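Local coordinates for protein 2-dehydropantoate 2-reductase (Geobacter metallireducens, PDB 3HN2) that probably catalyses the NADPH-dependent reduction of ketopantoate to pantoic acid, a step in pantothenate biosynthesis, at residues A[8-13]-A[30-35]; A[216-221]-A[240-245]. All coordinates share one frame; numbering follows the deposited sequence.

The two contacts sit at opposite sides of the chain's centre, with their own centres 34 Å apart and their nearest atoms about 16 Å apart, so neither touches the other. In sequence, both segments of contact 1 precede both of contact 2. Contact 1 belongs to the N-terminal nucleotide-binding part and joins a glycine-rich loop to strand 28-31, the parallel neighbour of strand 5-8 in the mixed sheet, where NADPH probably docks, as in relatives. Contact 2 joins two helices of the all-helical C-terminal part. In ketopantoate reductases the substrate binds in the cleft between these parts, and of the two contacts, contact 1 is the one likely to bear on cofactor binding.

Contact 1: residues A[8-13]-A[30-35]; sequences VGAGAL and FLLRRD
The carbonyl oxygen of L31 points roughly toward a bridging water and accepts a hydrogen bond from it, 3.0 Å from L31 O to the water oxygen. The same water gives a second, weak bond to G9 O. Seen from the water, the two carbonyl oxygens lie about 112° apart, close to tetrahedral, so one molecule can serve both backbones. A10 CB lies off to one side of the L31 carbonyl, packing at 3.8 Å from L31 O, beside the water.

The backbone of A10 is in the left-handed helical region, and its methyl points toward 30-35. That methyl also meets L32, CB to CD1 at 3.9 Å. The L32 side chain sets off away from the loop, but CG lies beside its own backbone N (chi1 -66°) and the end of the side chain swings back to reach A10; L15, on helix 14-23, packs on it as well.

One step back, V8 and L31 stand on the same face of the sheet. L31 CG is anti to its backbone N (chi1 -170°), carrying the CD2 methyl alongside V8, with V8 CG2 to L31 CD2 at 4.2 Å, a looser touch. Backbone bonds tie L31 to I7 on one side, and V8 to L74 and G76 on the other, so strand 5-8 lies between its two neighbours.

Strand 5-8, the turn holding G9 and G11, helix 14-23 and strand 28-31 form the beta-alpha-beta unit that opens a Rossmann fold. The spacing of G9, G11 and G14 fits the GxGxxG fingerprint, consistent with a loop that receives the dinucleotide's phosphates.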
loop_
_atom_site.group_PDB
_atom_site.type_symbol
_atom_site.label_atom_id
_atom_site.label_comp_id
_atom_site.label_asym_id
_atom_site.label_seq_id
_atom_site.Cartn_x
_atom_site.Cartn_y
_atom_site.Cartn_z
ATOM N N VAL A 8 19.155 -7.521 -20.124
ATOM C CA VAL A 8 20.365 -7.958 -19.429
ATOM C C VAL A 8 20.116 -7.992 -17.918
ATOM O O VAL A 8 20.162 -6.975 -17.227
ATOM C CB VAL A 8 21.582 -7.080 -19.816
ATOM C CG1 VAL A 8 22.800 -7.420 -18.975
ATOM C CG2 VAL A 8 21.897 -7.261 -21.300
ATOM N N GLY A 9 19.825 -9.184 -17.419
ATOM C CA GLY A 9 19.444 -9.365 -16.027
ATOM C C GLY A 9 18.805 -10.721 -15.863
ATOM O O GLY A 9 19.390 -11.618 -15.243
ATOM N N ALA A 10 17.612 -10.863 -16.444
ATOM C CA ALA A 10 16.799 -12.085 -16.377
ATOM C C ALA A 10 16.398 -12.452 -14.946
ATOM O O ALA A 10 16.268 -13.632 -14.600
ATOM C CB ALA A 10 17.486 -13.262 -17.096
ATOM N N GLY A 11 16.198 -11.426 -14.125
ATOM C CA GLY A 11 15.733 -11.606 -12.762
ATOM C C GLY A 11 14.226 -11.507 -12.709
ATOM O O GLY A 11 13.546 -11.688 -13.719
ATOM N N ALA A 12 13.706 -11.189 -11.530
ATOM C CA ALA A 12 12.266 -11.100 -11.315
ATOM C C ALA A 12 11.638 -9.847 -11.934
ATOM O O ALA A 12 10.411 -9.739 -12.007
ATOM C CB ALA A 12 11.954 -11.182 -9.832
ATOM N N LEU A 13 12.474 -8.909 -12.379
ATOM C CA LEU A 13 11.983 -7.680 -12.993
ATOM C C LEU A 13 12.356 -7.539 -14.471
ATOM O O LEU A 13 11.577 -6.999 -15.258
ATOM C CB LEU A 13 12.390 -6.443 -12.170
ATOM C CG LEU A 13 13.696 -5.658 -12.299
ATOM C CD1 LEU A 13 13.612 -4.604 -13.395
ATOM C CD2 LEU A 13 14.008 -4.987 -10.972
ATOM N N PHE A 30 16.210 -11.733 -24.976
ATOM C CA PHE A 30 16.618 -12.030 -23.610
ATOM C C PHE A 30 18.019 -12.643 -23.542
ATOM O O PHE A 30 18.343 -13.561 -24.301
ATOM C CB PHE A 30 15.623 -12.987 -22.956
ATOM C CG PHE A 30 14.296 -12.371 -22.625
ATOM C CD1 PHE A 30 14.078 -11.786 -21.385
ATOM C CD2 PHE A 30 13.252 -12.400 -23.543
ATOM C CE1 PHE A 30 12.842 -11.229 -21.068
ATOM C CE2 PHE A 30 12.012 -11.852 -23.233
ATOM C CZ PHE A 30 11.809 -11.263 -21.995
ATOM N N LEU A 31 18.845 -12.132 -22.631
ATOM C CA LEU A 31 20.117 -12.768 -22.307
ATOM C C LEU A 31 19.958 -13.649 -21.067
ATOM O O LEU A 31 20.011 -13.166 -19.935
ATOM C CB LEU A 31 21.233 -11.729 -22.115
ATOM C CG LEU A 31 22.686 -12.228 -21.997
ATOM C CD1 LEU A 31 23.096 -13.079 -23.192
ATOM C CD2 LEU A 31 23.662 -11.070 -21.811
ATOM N N LEU A 32 19.744 -14.942 -21.301
ATOM C CA LEU A 32 19.592 -15.919 -20.226
ATOM C C LEU A 32 20.926 -16.557 -19.857
ATOM O O LEU A 32 21.837 -16.644 -20.685
ATOM C CB LEU A 32 18.599 -17.019 -20.616
ATOM C CG LEU A 32 17.099 -16.765 -20.842
ATOM C CD1 LEU A 32 16.494 -15.688 -19.931
ATOM C CD2 LEU A 32 16.811 -16.475 -22.301
ATOM N N ARG A 33 21.023 -17.014 -18.612
ATOM C CA ARG A 33 22.230 -17.647 -18.103
ATOM C C ARG A 33 21.874 -18.963 -17.417
ATOM O O ARG A 33 22.086 -20.038 -17.976
ATOM C CB ARG A 33 22.952 -16.704 -17.131
ATOM C CG ARG A 33 24.368 -17.121 -16.762
ATOM C CD ARG A 33 24.772 -16.503 -15.440
ATOM N NE ARG A 33 26.028 -17.047 -14.930
ATOM C CZ ARG A 33 27.040 -16.314 -14.470
ATOM N NH1 ARG A 33 28.139 -16.906 -14.026
ATOM N NH2 ARG A 33 26.955 -14.990 -14.442
ATOM N N ARG A 34 21.317 -18.859 -16.212
ATOM C CA ARG A 34 20.952 -20.011 -15.387
ATOM C C ARG A 34 19.891 -20.907 -16.043
ATOM O O ARG A 34 19.988 -22.136 -15.994
ATOM C CB ARG A 34 20.510 -19.527 -13.997
ATOM C CG ARG A 34 19.635 -20.493 -13.206
ATOM C CD ARG A 34 19.861 -20.364 -11.707
ATOM N NE ARG A 34 21.091 -21.032 -11.281
ATOM C CZ ARG A 34 21.185 -22.323 -10.966
ATOM N NH1 ARG A 34 20.120 -23.114 -11.024
ATOM N NH2 ARG A 34 22.352 -22.830 -10.590
ATOM N N ASP A 35 18.902 -20.287 -16.678
ATOM C CA ASP A 35 17.801 -21.031 -17.282
ATOM C C ASP A 35 17.574 -20.695 -18.759
ATOM O O ASP A 35 16.497 -20.236 -19.144
ATOM C CB ASP A 35 16.514 -20.855 -16.463
ATOM C CG ASP A 35 16.331 -19.435 -15.928
ATOM O OD1 ASP A 35 16.897 -18.480 -16.506
ATOM O OD2 ASP A 35 15.606 -19.277 -14.922
HETATM O O HOH W 1 21.321 -12.619 -17.245
#

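Contact 2: residues A[216-221]-A[240-245]; sequences LVRGIM and GYVDDM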
loop_
_atom_site.group_PDB
_atom_site.type_symbol
_atom_site.label_atom_id
_atom_site.label_comp_id
_atom_site.label_asym_id
_atom_site.label_seq_id
_atom_site.Cartn_x
_atom_site.Cartn_y
_atom_site.Cartn_z
ATOM N N LEU A 216 12.336 3.933 14.995
ATOM C CA LEU A 216 13.597 3.555 14.371
ATOM C C LEU A 216 13.554 3.813 12.864
ATOM O O LEU A 216 14.442 4.461 12.330
ATOM C CB LEU A 216 13.878 2.076 14.609
ATOM C CG LEU A 216 15.301 1.542 14.794
ATOM C CD1 LEU A 216 15.349 0.160 14.167
ATOM C CD2 LEU A 216 16.420 2.424 14.226
ATOM N N VAL A 217 12.514 3.289 12.208
ATOM C CA VAL A 217 12.284 3.475 10.785
ATOM C C VAL A 217 12.247 4.959 10.446
ATOM O O VAL A 217 12.913 5.387 9.506
ATOM C CB VAL A 217 11.004 2.740 10.310
ATOM C CG1 VAL A 217 10.623 3.133 8.895
ATOM C CG2 VAL A 217 11.228 1.256 10.347
ATOM N N ARG A 218 11.516 5.737 11.247
ATOM C CA ARG A 218 11.510 7.201 11.132
ATOM C C ARG A 218 12.918 7.792 11.116
ATOM O O ARG A 218 13.226 8.609 10.259
ATOM C CB ARG A 218 10.718 7.837 12.274
ATOM C CG ARG A 218 9.220 7.845 12.078
ATOM C CD ARG A 218 8.532 8.320 13.336
ATOM N NE ARG A 218 7.176 7.789 13.447
ATOM C CZ ARG A 218 6.602 7.431 14.593
ATOM N NH1 ARG A 218 5.362 6.959 14.591
ATOM N NH2 ARG A 218 7.265 7.531 15.740
ATOM N N GLY A 219 13.753 7.362 12.064
ATOM C CA GLY A 219 15.107 7.872 12.223
ATOM C C GLY A 219 16.015 7.498 11.068
ATOM O O GLY A 219 16.764 8.345 10.562
ATOM N N ILE A 220 15.939 6.233 10.652
ATOM C CA ILE A 220 16.670 5.744 9.486
ATOM C C ILE A 220 16.289 6.575 8.260
ATOM O O ILE A 220 17.164 7.072 7.539
ATOM C CB ILE A 220 16.400 4.241 9.233
ATOM C CG1 ILE A 220 17.050 3.392 10.324
ATOM C CG2 ILE A 220 16.935 3.804 7.864
ATOM C CD1 ILE A 220 16.478 1.979 10.425
ATOM N N MET A 221 14.980 6.744 8.071
ATOM C CA MET A 221 14.417 7.537 6.987
ATOM C C MET A 221 14.882 8.987 6.957
ATOM O O MET A 221 15.276 9.487 5.893
ATOM C CB MET A 221 12.906 7.495 7.039
ATOM C CG MET A 221 12.345 6.226 6.465
ATOM S SD MET A 221 10.591 6.396 6.134
ATOM C CE MET A 221 10.344 4.792 5.409
ATOM N N GLY A 240 8.236 14.330 6.283
ATOM C CA GLY A 240 6.811 14.261 6.008
ATOM C C GLY A 240 6.656 13.263 4.878
ATOM O O GLY A 240 5.656 12.544 4.824
ATOM N N TYR A 241 7.658 13.204 3.984
ATOM C CA TYR A 241 7.795 12.064 3.061
ATOM C C TYR A 241 8.040 10.772 3.862
ATOM O O TYR A 241 7.818 9.670 3.352
ATOM C CB TYR A 241 8.876 12.277 1.957
ATOM C CG TYR A 241 8.934 11.111 0.963
ATOM C CD1 TYR A 241 9.929 10.171 1.032
ATOM C CD2 TYR A 241 7.934 10.925 0.025
ATOM C CE1 TYR A 241 9.943 9.091 0.177
ATOM C CE2 TYR A 241 7.940 9.849 -0.841
ATOM C CZ TYR A 241 8.956 8.948 -0.766
ATOM O OH TYR A 241 8.984 7.847 -1.630
ATOM N N VAL A 242 8.497 10.931 5.109
ATOM C CA VAL A 242 8.585 9.855 6.100
ATOM C C VAL A 242 7.192 9.307 6.368
ATOM O O VAL A 242 6.925 8.139 6.078
ATOM C CB VAL A 242 9.204 10.346 7.442
ATOM C CG1 VAL A 242 9.026 9.302 8.561
ATOM C CG2 VAL A 242 10.659 10.671 7.278
ATOM N N ASP A 243 6.308 10.176 6.869
ATOM C CA ASP A 243 4.921 9.840 7.213
ATOM C C ASP A 243 4.224 9.142 6.056
ATOM O O ASP A 243 3.380 8.264 6.259
ATOM C CB ASP A 243 4.143 11.103 7.592
ATOM C CG ASP A 243 4.699 11.786 8.828
ATOM O OD1 ASP A 243 5.729 12.484 8.714
ATOM O OD2 ASP A 243 4.101 11.636 9.914
ATOM N N ASP A 244 4.628 9.524 4.846
ATOM C CA ASP A 244 4.069 8.998 3.618
ATOM C C ASP A 244 4.596 7.614 3.219
ATOM O O ASP A 244 3.910 6.911 2.494
ATOM C CB ASP A 244 4.254 10.013 2.473
ATOM C CG ASP A 244 3.492 11.323 2.712
ATOM O OD1 ASP A 244 2.394 11.286 3.306
ATOM O OD2 ASP A 244 3.988 12.392 2.302
ATOM N N MET A 245 5.796 7.215 3.661
ATOM C CA MET A 245 6.271 5.854 3.359
ATOM C C MET A 245 5.930 4.943 4.557
ATOM O O MET A 245 5.878 3.716 4.442
ATOM C CB MET A 245 7.783 5.809 3.071
ATOM C CG MET A 245 8.296 6.667 1.879
ATOM S SD MET A 245 7.274 6.551 0.400
ATOM C CE MET A 245 7.847 5.030 -0.327
#
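M221 and V242 face each other where helices 216-221 and 241-245 draw together, their axes 10.0 Å apart at closest and running at 132°, nearer antiparallel than parallel. The tight part is built round M221. Its CB rests against V242 CG2 at 3.9 Å, and the rest of the chain, extended through chi2 (-165°) and chi3 (177°), runs on past the backbone of V242, with SD 4.0 Å from V242 CA. The terminal methyl then meets the next turn of the helix, M221 CE to M245 CB at 3.6 Å, the two methionine side chains crossing at about a right angle. F193 and W189 of helix 179-200 cover this end, touching M221 and M245 respectively.

Toward solvent the contact thins out. R218 lays only its aliphatic stem against V242, CG to CG1 at 3.8 Å, and crosses it at about a right angle. Its charged end forms no salt bridge with D243: R218 NE and D243 OD2 are 6.1 Å apart, though the opposite charges may still attract weakly. The side chains meet through methyls, methylenes and a thioether, so cohesion here probably rests mainly on dispersion and the burial of apolar surface.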